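Local atomic coordinates of D-2-hydroxyacid dehydrogensase protein (Ketogulonicigenium vulgare, PDB entry 4LSW), a protein that probably catalyses the NAD(P)-dependent interconversion of D-2-hydroxyacids and the corresponding 2-oxoacids. Residues 5-10 with 36-41; 60-65 with 83-88; 268-271 with 275-278; 160-165 with 183-188. One frame throughout, in Å; residues are numbered along the deposited sequence.

Interaction 1 of 4, residues 5-10 with 36-41; sequences EILQLG and AAMLAN
Leu7, on strand 5-8, meets Leu39 and Met38 of helix 35-42 with its two methyl branches, one to each partner. CD2 of Leu7 lies 4.0 Å from CD2 of Leu39, the two side chains crossing at about a right angle, while CD1 of Leu7 comes within 4.3 Å of SD of Met38. The contact is entirely apolar: no hydrogen bond links the segments, and just 98 Å² is buried between them. The CA atoms of Leu7 and Leu39 stay 9.4 Å apart, a spacing that side chains alone bridge. Met38 reaches Leu7 because its chain is extended: CG is anti to the backbone N (chi1 172°) and SD continues outward (chi2 169°). Around this first shell, Leu61 of helix 59-63 packs on both Leu7 and Leu39, and Leu29 touches Met38. The backbone of Leu7 is fixed by hydrogen bonds to Ala48 and Ala50 of strand 48-52, and that of Ile6 by bonds to Thr25 and His27, so strand 5-8 sits between two parallel neighbours. A helix laid against a parallel strand through aliphatic side chains is the packing of an open alpha/beta sheet, here the mixed sheet built mostly from the N-terminal part of the chain.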
# COMPACT_ATOMS: atom_id res chain seq x y z
N GLU A 5 -30.42 -1.56 -2.67
CA GLU A 5 -29.78 -2.09 -3.85
C GLU A 5 -28.45 -1.40 -4.08
O GLU A 5 -28.36 -0.16 -4.08
CB GLU A 5 -30.70 -2.00 -5.06
CG GLU A 5 -32.03 -2.69 -4.79
CD GLU A 5 -32.77 -3.08 -6.04
OE1 GLU A 5 -32.12 -3.47 -7.03
OE2 GLU A 5 -34.01 -2.99 -6.02
N ILE A 6 -27.42 -2.22 -4.23
CA ILE A 6 -26.07 -1.72 -4.41
C ILE A 6 -25.41 -2.36 -5.63
O ILE A 6 -25.79 -3.45 -6.06
CB ILE A 6 -25.21 -1.92 -3.15
CG1 ILE A 6 -24.85 -3.39 -2.95
CG2 ILE A 6 -25.93 -1.40 -1.91
CD1 ILE A 6 -23.95 -3.59 -1.75
N LEU A 7 -24.44 -1.66 -6.20
CA LEU A 7 -23.71 -2.16 -7.36
C LEU A 7 -22.27 -2.45 -6.94
O LEU A 7 -21.57 -1.57 -6.45
CB LEU A 7 -23.75 -1.11 -8.48
CG LEU A 7 -23.21 -1.48 -9.87
CD1 LEU A 7 -24.06 -2.54 -10.54
CD2 LEU A 7 -23.14 -0.24 -10.73
N GLN A 8 -21.86 -3.70 -7.11
CA GLN A 8 -20.52 -4.13 -6.71
C GLN A 8 -19.64 -4.29 -7.95
O GLN A 8 -19.99 -5.01 -8.88
CB GLN A 8 -20.60 -5.45 -5.93
CG GLN A 8 -19.26 -5.93 -5.39
CD GLN A 8 -19.40 -7.19 -4.57
OE1 GLN A 8 -20.40 -7.40 -3.89
NE2 GLN A 8 -18.39 -8.05 -4.63
N LEU A 9 -18.49 -3.61 -7.96
CA LEU A 9 -17.70 -3.53 -9.19
C LEU A 9 -16.64 -4.62 -9.36
O LEU A 9 -16.23 -4.90 -10.48
CB LEU A 9 -17.07 -2.15 -9.33
CG LEU A 9 -18.00 -0.94 -9.27
CD1 LEU A 9 -17.22 0.31 -9.67
CD2 LEU A 9 -19.22 -1.13 -10.15
N GLY A 10 -16.22 -5.21 -8.25
CA GLY A 10 -15.25 -6.30 -8.28
C GLY A 10 -15.47 -7.27 -7.14
O GLY A 10 -16.14 -6.93 -6.16
N ALA A 36 -23.85 -2.68 -20.34
CA ALA A 36 -24.94 -1.74 -20.62
C ALA A 36 -26.29 -2.33 -20.24
O ALA A 36 -27.16 -1.61 -19.74
CB ALA A 36 -24.93 -1.29 -22.08
N ALA A 37 -26.48 -3.62 -20.49
CA ALA A 37 -27.76 -4.25 -20.16
C ALA A 37 -28.03 -4.22 -18.66
O ALA A 37 -29.15 -3.89 -18.24
CB ALA A 37 -27.81 -5.68 -20.69
N MET A 38 -27.03 -4.54 -17.86
CA MET A 38 -27.22 -4.52 -16.41
C MET A 38 -27.48 -3.10 -15.92
O MET A 38 -28.37 -2.88 -15.11
CB MET A 38 -26.04 -5.13 -15.65
CG MET A 38 -26.15 -4.91 -14.13
SD MET A 38 -24.98 -5.86 -13.13
CE MET A 38 -25.74 -7.48 -13.08
N LEU A 39 -26.72 -2.14 -16.44
CA LEU A 39 -26.90 -0.75 -16.05
C LEU A 39 -28.28 -0.22 -16.46
O LEU A 39 -28.91 0.54 -15.71
CB LEU A 39 -25.78 0.14 -16.59
CG LEU A 39 -24.40 -0.10 -15.99
CD1 LEU A 39 -23.38 0.85 -16.59
CD2 LEU A 39 -24.42 0.05 -14.46
N ALA A 40 -28.77 -0.62 -17.63
CA ALA A 40 -30.12 -0.23 -18.04
C ALA A 40 -31.15 -0.82 -17.08
O ALA A 40 -32.10 -0.15 -16.66
CB ALA A 40 -30.40 -0.67 -19.46
N ASN A 41 -30.96 -2.09 -16.74
CA ASN A 41 -31.90 -2.78 -15.87
C ASN A 41 -31.96 -2.22 -14.45
O ASN A 41 -33.04 -2.04 -13.91
CB ASN A 41 -31.57 -4.27 -15.80
CG ASN A 41 -31.88 -4.99 -17.08
OD1 ASN A 41 -32.57 -4.47 -17.95
ND2 ASN A 41 -31.37 -6.21 -17.22

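Interaction 2 of 4, residues 60-65 with 83-88; sequences ALIEAC and LAACRE
Ile62 of helix 59-63 buries 59 Å² against residues 83-88, more than either of its partners, Ala85 with 32 Å² and Cys86 with 20 Å². One atom does the touching: CD1 of Ile62 reaches CB of Ala85 at 3.8 Å and SG of Cys86 at 4.0 Å, and so rests against two consecutive residues of the facing helix. Its chain is set by CG1 standing anti to the carbonyl carbon (chi1 -71°), with the next torsion extended (chi2 162°), which sends the terminal methyl outward across the gap. Ala85 answers with a methyl directed at the isoleucine, and its small size fits the approach of the CA atoms of Ile62 and Ala85 to 7.3 Å.

Ile71 of strand 70-74 touches both Ile62 and Cys86, so the two helices pack side by side on one face of the mixed alpha/beta sheet with Ile71 beneath them, and Ile91 adds a further contact to Ile62. Near the contact, Glu88 forms a salt bridge with Arg59, at the start of the helix that carries Ile62, and thus ties the same two helices by charge. With no hydrogen bond between the segments and all three touching residues buried, the chemistry implies that dispersion and the exclusion of water probably carry this contact, with the Glu88-Arg59 salt bridge as a separate polar tie.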
# COMPACT_ATOMS: atom_id res chain seq x y z
N ALA A 60 -19.08 8.07 -16.13
CA ALA A 60 -20.14 7.43 -16.90
C ALA A 60 -20.93 6.46 -16.03
O ALA A 60 -22.15 6.36 -16.14
CB ALA A 60 -19.58 6.74 -18.13
N LEU A 61 -20.23 5.74 -15.15
CA LEU A 61 -20.90 4.82 -14.25
C LEU A 61 -21.80 5.58 -13.27
O LEU A 61 -22.94 5.20 -13.02
CB LEU A 61 -19.88 3.98 -13.49
CG LEU A 61 -20.54 3.07 -12.46
CD1 LEU A 61 -21.46 2.08 -13.16
CD2 LEU A 61 -19.50 2.37 -11.60
N ILE A 62 -21.26 6.65 -12.71
CA ILE A 62 -22.01 7.51 -11.81
C ILE A 62 -23.25 8.08 -12.51
O ILE A 62 -24.34 8.11 -11.92
CB ILE A 62 -21.10 8.64 -11.26
CG1 ILE A 62 -20.09 8.04 -10.28
CG2 ILE A 62 -21.92 9.72 -10.60
CD1 ILE A 62 -18.89 8.92 -10.00
N GLU A 63 -23.11 8.47 -13.77
CA GLU A 63 -24.23 8.99 -14.55
C GLU A 63 -25.31 7.93 -14.78
O GLU A 63 -26.50 8.25 -14.89
CB GLU A 63 -23.76 9.53 -15.91
CG GLU A 63 -22.90 10.79 -15.82
CD GLU A 63 -22.22 11.13 -17.14
OE1 GLU A 63 -21.60 10.24 -17.76
OE2 GLU A 63 -22.32 12.31 -17.56
N ALA A 64 -24.88 6.67 -14.84
CA ALA A 64 -25.81 5.57 -15.07
C ALA A 64 -26.57 5.22 -13.80
O ALA A 64 -27.51 4.42 -13.83
CB ALA A 64 -25.07 4.35 -15.60
N CYS A 65 -26.14 5.80 -12.68
CA CYS A 65 -26.78 5.56 -11.39
C CYS A 65 -27.31 6.88 -10.83
O CYS A 65 -26.74 7.44 -9.89
CB CYS A 65 -25.80 4.92 -10.40
SG CYS A 65 -25.11 3.32 -10.93
N LEU A 83 -13.94 12.06 -8.28
CA LEU A 83 -14.39 12.90 -7.18
C LEU A 83 -15.18 14.12 -7.64
O LEU A 83 -16.12 14.53 -6.97
CB LEU A 83 -13.20 13.35 -6.32
CG LEU A 83 -12.34 12.27 -5.67
CD1 LEU A 83 -11.39 12.91 -4.65
CD2 LEU A 83 -13.19 11.19 -5.03
N ALA A 84 -14.81 14.68 -8.79
CA ALA A 84 -15.53 15.83 -9.33
C ALA A 84 -16.98 15.46 -9.64
O ALA A 84 -17.91 16.22 -9.37
CB ALA A 84 -14.83 16.37 -10.58
N ALA A 85 -17.18 14.27 -10.22
CA ALA A 85 -18.51 13.78 -10.51
C ALA A 85 -19.29 13.59 -9.21
O ALA A 85 -20.47 13.90 -9.13
CB ALA A 85 -18.43 12.46 -11.28
N CYS A 86 -18.61 13.09 -8.18
CA CYS A 86 -19.26 12.90 -6.89
C CYS A 86 -19.70 14.22 -6.29
O CYS A 86 -20.84 14.36 -5.87
CB CYS A 86 -18.33 12.16 -5.92
SG CYS A 86 -18.10 10.41 -6.33
N ARG A 87 -18.79 15.19 -6.25
CA ARG A 87 -19.10 16.47 -5.62
C ARG A 87 -20.16 17.27 -6.37
O ARG A 87 -20.93 18.01 -5.75
CB ARG A 87 -17.83 17.29 -5.43
CG ARG A 87 -16.91 16.69 -4.38
CD ARG A 87 -15.81 17.66 -3.98
NE ARG A 87 -14.91 17.10 -2.99
CZ ARG A 87 -13.73 16.55 -3.27
NH1 ARG A 87 -13.31 16.49 -4.52
NH2 ARG A 87 -12.97 16.07 -2.29
N GLU A 88 -20.22 17.11 -7.69
CA GLU A 88 -21.28 17.72 -8.49
C GLU A 88 -22.64 17.21 -8.05
O GLU A 88 -23.63 17.94 -8.10
CB GLU A 88 -21.11 17.39 -9.97
CG GLU A 88 -20.00 18.10 -10.70
CD GLU A 88 -19.72 17.50 -12.07
OE1 GLU A 88 -20.48 16.59 -12.49
OE2 GLU A 88 -18.75 17.92 -12.72

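Interaction 3 of 4, residues 268-271 with 275-278; sequences PRFR and NVLL
Phe270 packs on Val276 and Leu278 where the short helix 269-272 turns back onto strand 276-278, within the beta-alpha-beta unit that runs from strand 254-257 to the last strand of the parallel, Rossmann-type sheet. Val276 and Leu278 alternate along the strand with Leu277, and both direct their CB toward the helix, whereas Leu277 points to the other side of the sheet, where Met111 and Gln115 of helix 101-116 receive it. In Phe270, CG lies anti to the carbonyl carbon (chi1 -79°), and Val276 meets the ring obliquely, with CG1 4.5 Å from CD1 of Phe270, a loose approach. Leu278 makes its closest approach at the root of the side chain, CD2 lying 4.0 Å from CB of Phe270.

The Phe270 side chain also touches Ile244 and Glu240 of helix 240-249 and Leu257 of strand 254-257, so that Phe270 joins two helices and two adjacent strands. Asn275, at the entry to the strand, donates from ND2 to the carbonyl of Gly253, and backbone hydrogen bonds of Leu277 with Ala255 and Leu257 hold the edge strand in parallel register. The segments bury 166 Å² in all without a hydrogen bond between them. Backbone also contributes to the packing, for the carbonyl O of Phe270 lies 4.0 Å from CB of Val276.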
# COMPACT_ATOMS: atom_id res chain seq x y z
N PRO A 268 11.10 -7.79 -15.44
CA PRO A 268 11.87 -9.04 -15.33
C PRO A 268 13.29 -8.84 -14.81
O PRO A 268 13.86 -9.74 -14.21
CB PRO A 268 11.93 -9.54 -16.78
CG PRO A 268 10.74 -8.92 -17.44
CD PRO A 268 10.53 -7.60 -16.78
N ARG A 269 13.85 -7.66 -15.04
CA ARG A 269 15.22 -7.38 -14.64
C ARG A 269 15.43 -7.43 -13.12
O ARG A 269 16.55 -7.68 -12.66
CB ARG A 269 15.68 -6.04 -15.20
CG ARG A 269 15.99 -6.09 -16.69
CD ARG A 269 16.26 -4.69 -17.20
NE ARG A 269 15.10 -3.83 -17.01
CZ ARG A 269 15.10 -2.52 -17.22
NH1 ARG A 269 16.21 -1.92 -17.64
NH2 ARG A 269 14.00 -1.81 -17.03
N PHE A 270 14.37 -7.22 -12.36
CA PHE A 270 14.45 -7.33 -10.91
C PHE A 270 14.80 -8.76 -10.50
O PHE A 270 15.36 -8.99 -9.43
CB PHE A 270 13.14 -6.90 -10.25
CG PHE A 270 12.97 -5.41 -10.15
CD1 PHE A 270 13.90 -4.64 -9.47
CD2 PHE A 270 11.87 -4.79 -10.72
CE1 PHE A 270 13.74 -3.27 -9.37
CE2 PHE A 270 11.70 -3.42 -10.63
CZ PHE A 270 12.65 -2.65 -9.95
N ARG A 271 14.46 -9.71 -11.37
CA ARG A 271 14.68 -11.13 -11.10
C ARG A 271 16.15 -11.50 -11.31
O ARG A 271 16.66 -12.43 -10.69
CB ARG A 271 13.77 -11.97 -12.00
CG ARG A 271 13.55 -13.40 -11.58
CD ARG A 271 12.57 -14.11 -12.52
NE ARG A 271 11.17 -13.97 -12.11
CZ ARG A 271 10.27 -13.22 -12.74
NH1 ARG A 271 10.61 -12.53 -13.83
NH2 ARG A 271 9.03 -13.15 -12.28
N ASN A 275 20.80 -8.84 -5.53
CA ASN A 275 20.65 -8.07 -4.30
C ASN A 275 19.25 -7.49 -4.14
O ASN A 275 19.08 -6.37 -3.63
CB ASN A 275 21.66 -6.93 -4.30
CG ASN A 275 21.66 -6.16 -5.61
OD1 ASN A 275 21.04 -6.59 -6.59
ND2 ASN A 275 22.35 -5.03 -5.65
N VAL A 276 18.24 -8.24 -4.56
CA VAL A 276 16.87 -7.78 -4.51
C VAL A 276 15.96 -8.82 -3.86
O VAL A 276 15.91 -9.97 -4.30
CB VAL A 276 16.32 -7.46 -5.91
CG1 VAL A 276 14.85 -7.10 -5.83
CG2 VAL A 276 17.08 -6.32 -6.54
N LEU A 277 15.26 -8.41 -2.81
CA LEU A 277 14.21 -9.23 -2.20
C LEU A 277 12.87 -8.87 -2.82
O LEU A 277 12.42 -7.73 -2.73
CB LEU A 277 14.15 -9.00 -0.69
CG LEU A 277 13.09 -9.83 0.03
CD1 LEU A 277 13.57 -11.24 0.09
CD2 LEU A 277 12.83 -9.28 1.44
N LEU A 278 12.21 -9.85 -3.45
CA LEU A 278 10.91 -9.62 -4.06
C LEU A 278 9.77 -10.08 -3.14
O LEU A 278 9.84 -11.17 -2.59
CB LEU A 278 10.83 -10.39 -5.38
CG LEU A 278 11.91 -10.15 -6.43
CD1 LEU A 278 11.84 -11.25 -7.51
CD2 LEU A 278 11.75 -8.78 -7.04

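Interaction 4 of 4, residues 160-165 with 183-188; sequences VARRLA and PDWTFV
Trp185 is the residue of segment 183-188 that touches helix 155-165, and Ala161 is its main partner. Pro183 and Asp184 lead the chain up to it through a turn, and the indole then extends back to the helix with CG anti to the carbonyl carbon (chi1 -53°). Its six-membered ring is presented by one face to the methyl of Ala161. CB of Ala161 stands 3.6 Å from the centroid of that ring, 19° off the ring normal, which meets the geometry of a CH-pi contact. The methyl is displaced toward the rim, and its shortest approach, 3.4 Å, is to CH2 of Trp185. That same CH2 lies 4.1 Å from the backbone N of Arg162 and 4.3 Å from CG of the Arg162 side chain, whose guanidinium turns instead to a salt bridge with Glu159.

Beyond the tryptophan, Thr186 begins strand 186-188 and takes backbone hydrogen bonds with Ile171 and Tyr173. These two residues of strand 170-174 also touch the indole. Val188 follows, bonded through its carbonyl O to Ser174. Helix 155-165 belongs to the predicted dinucleotide-binding domain, and its Ala161 lies near the glycines of what is probably the Rossmann-type GxGxxG motif. Chemically, the contact implies dispersion between a methyl and a pi face, a tight fit with no hydrogen bond across it.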
# COMPACT_ATOMS: atom_id res chain seq x y z
N VAL A 160 6.64 2.18 11.29
CA VAL A 160 7.96 1.64 10.98
C VAL A 160 9.01 2.14 11.98
O VAL A 160 9.78 1.35 12.54
CB VAL A 160 8.38 1.98 9.53
CG1 VAL A 160 9.88 1.70 9.30
CG2 VAL A 160 7.52 1.20 8.53
N ALA A 161 9.04 3.46 12.20
CA ALA A 161 10.01 4.04 13.11
C ALA A 161 9.91 3.46 14.53
O ALA A 161 10.94 3.24 15.17
CB ALA A 161 9.85 5.55 13.13
N ARG A 162 8.69 3.21 15.00
CA ARG A 162 8.49 2.64 16.33
C ARG A 162 9.15 1.26 16.42
O ARG A 162 9.79 0.93 17.42
CB ARG A 162 7.01 2.55 16.69
CG ARG A 162 6.37 3.92 16.87
CD ARG A 162 4.89 3.80 17.18
NE ARG A 162 4.70 3.27 18.52
CZ ARG A 162 4.02 2.16 18.81
NH1 ARG A 162 3.44 1.45 17.85
NH2 ARG A 162 3.92 1.77 20.07
N ARG A 163 9.00 0.48 15.36
CA ARG A 163 9.61 -0.85 15.30
C ARG A 163 11.13 -0.75 15.22
O ARG A 163 11.84 -1.53 15.85
CB ARG A 163 9.05 -1.66 14.13
CG ARG A 163 7.63 -2.16 14.36
CD ARG A 163 6.85 -2.15 13.06
NE ARG A 163 5.51 -2.69 13.27
CZ ARG A 163 4.51 -2.02 13.82
NH1 ARG A 163 4.69 -0.77 14.24
NH2 ARG A 163 3.33 -2.60 13.96
N LEU A 164 11.64 0.20 14.44
CA LEU A 164 13.09 0.38 14.32
C LEU A 164 13.72 0.79 15.65
O LEU A 164 14.87 0.44 15.92
CB LEU A 164 13.43 1.39 13.24
CG LEU A 164 12.95 1.08 11.83
CD1 LEU A 164 13.21 2.27 10.91
CD2 LEU A 164 13.58 -0.22 11.29
N ALA A 165 13.00 1.56 16.46
CA ALA A 165 13.53 2.01 17.74
C ALA A 165 13.83 0.84 18.68
O ALA A 165 14.76 0.92 19.49
CB ALA A 165 12.58 3.01 18.40
N PRO A 183 9.49 13.36 18.38
CA PRO A 183 10.45 14.23 19.07
C PRO A 183 11.87 13.69 19.16
O PRO A 183 12.79 14.48 19.32
CB PRO A 183 9.84 14.35 20.47
CG PRO A 183 9.06 13.10 20.65
CD PRO A 183 8.48 12.81 19.30
N ASP A 184 12.05 12.37 19.04
CA ASP A 184 13.38 11.78 19.24
C ASP A 184 14.06 11.35 17.94
O ASP A 184 15.11 10.72 17.97
CB ASP A 184 13.28 10.60 20.19
CG ASP A 184 12.77 10.99 21.56
OD1 ASP A 184 13.23 12.02 22.09
OD2 ASP A 184 11.88 10.28 22.08
N TRP A 185 13.46 11.70 16.81
CA TRP A 185 14.02 11.36 15.51
C TRP A 185 14.35 12.63 14.72
O TRP A 185 13.66 13.65 14.83
CB TRP A 185 13.06 10.47 14.73
CG TRP A 185 12.63 9.26 15.50
CD1 TRP A 185 13.40 8.50 16.33
CD2 TRP A 185 11.31 8.70 15.54
NE1 TRP A 185 12.65 7.49 16.87
CE2 TRP A 185 11.37 7.58 16.41
CE3 TRP A 185 10.10 9.01 14.92
CZ2 TRP A 185 10.24 6.79 16.68
CZ3 TRP A 185 8.99 8.24 15.20
CH2 TRP A 185 9.06 7.14 16.07
N THR A 186 15.42 12.56 13.94
CA THR A 186 15.92 13.74 13.24
C THR A 186 15.16 14.01 11.96
O THR A 186 15.16 13.20 11.04
CB THR A 186 17.41 13.56 12.90
OG1 THR A 186 18.13 13.30 14.11
CG2 THR A 186 17.99 14.81 12.21
N PHE A 187 14.52 15.18 11.90
CA PHE A 187 13.89 15.65 10.68
C PHE A 187 14.92 16.16 9.69
O PHE A 187 15.84 16.91 10.05
CB PHE A 187 12.90 16.77 10.99
CG PHE A 187 12.29 17.39 9.76
CD1 PHE A 187 11.28 16.74 9.06
CD2 PHE A 187 12.71 18.64 9.31
CE1 PHE A 187 10.71 17.31 7.93
CE2 PHE A 187 12.15 19.21 8.19
CZ PHE A 187 11.14 18.56 7.50
N VAL A 188 14.75 15.73 8.44
CA VAL A 188 15.60 16.11 7.31
C VAL A 188 14.70 16.66 6.19
O VAL A 188 13.67 16.06 5.88
CB VAL A 188 16.41 14.88 6.82
CG1 VAL A 188 17.36 15.27 5.71
CG2 VAL A 188 17.18 14.24 7.99

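Along the chain the order is interaction 1, interaction 2, interaction 4, interaction 3, each closing before the next opens. Interactions 1 and 2 have centres 14 Å apart and touch directly: Leu61 CD1 lies 3.8 Å from Leu7 CD2, which makes helix 59-63 the shared member of one helical layer, flanked by helices 35-42 and 83-89, on the mixed sheet that contains strands 5-8 and 70-74. Interactions 3 and 4 belong to the other, parallel sheet, at its opposite outermost strands, 276-278 and 186-188, with centres 28 Å apart. Between the pairs the centres are 41 to 47 Å apart. The contacts thus sample two alpha/beta sheets, consistent with the two-domain build of this dehydrogenase family.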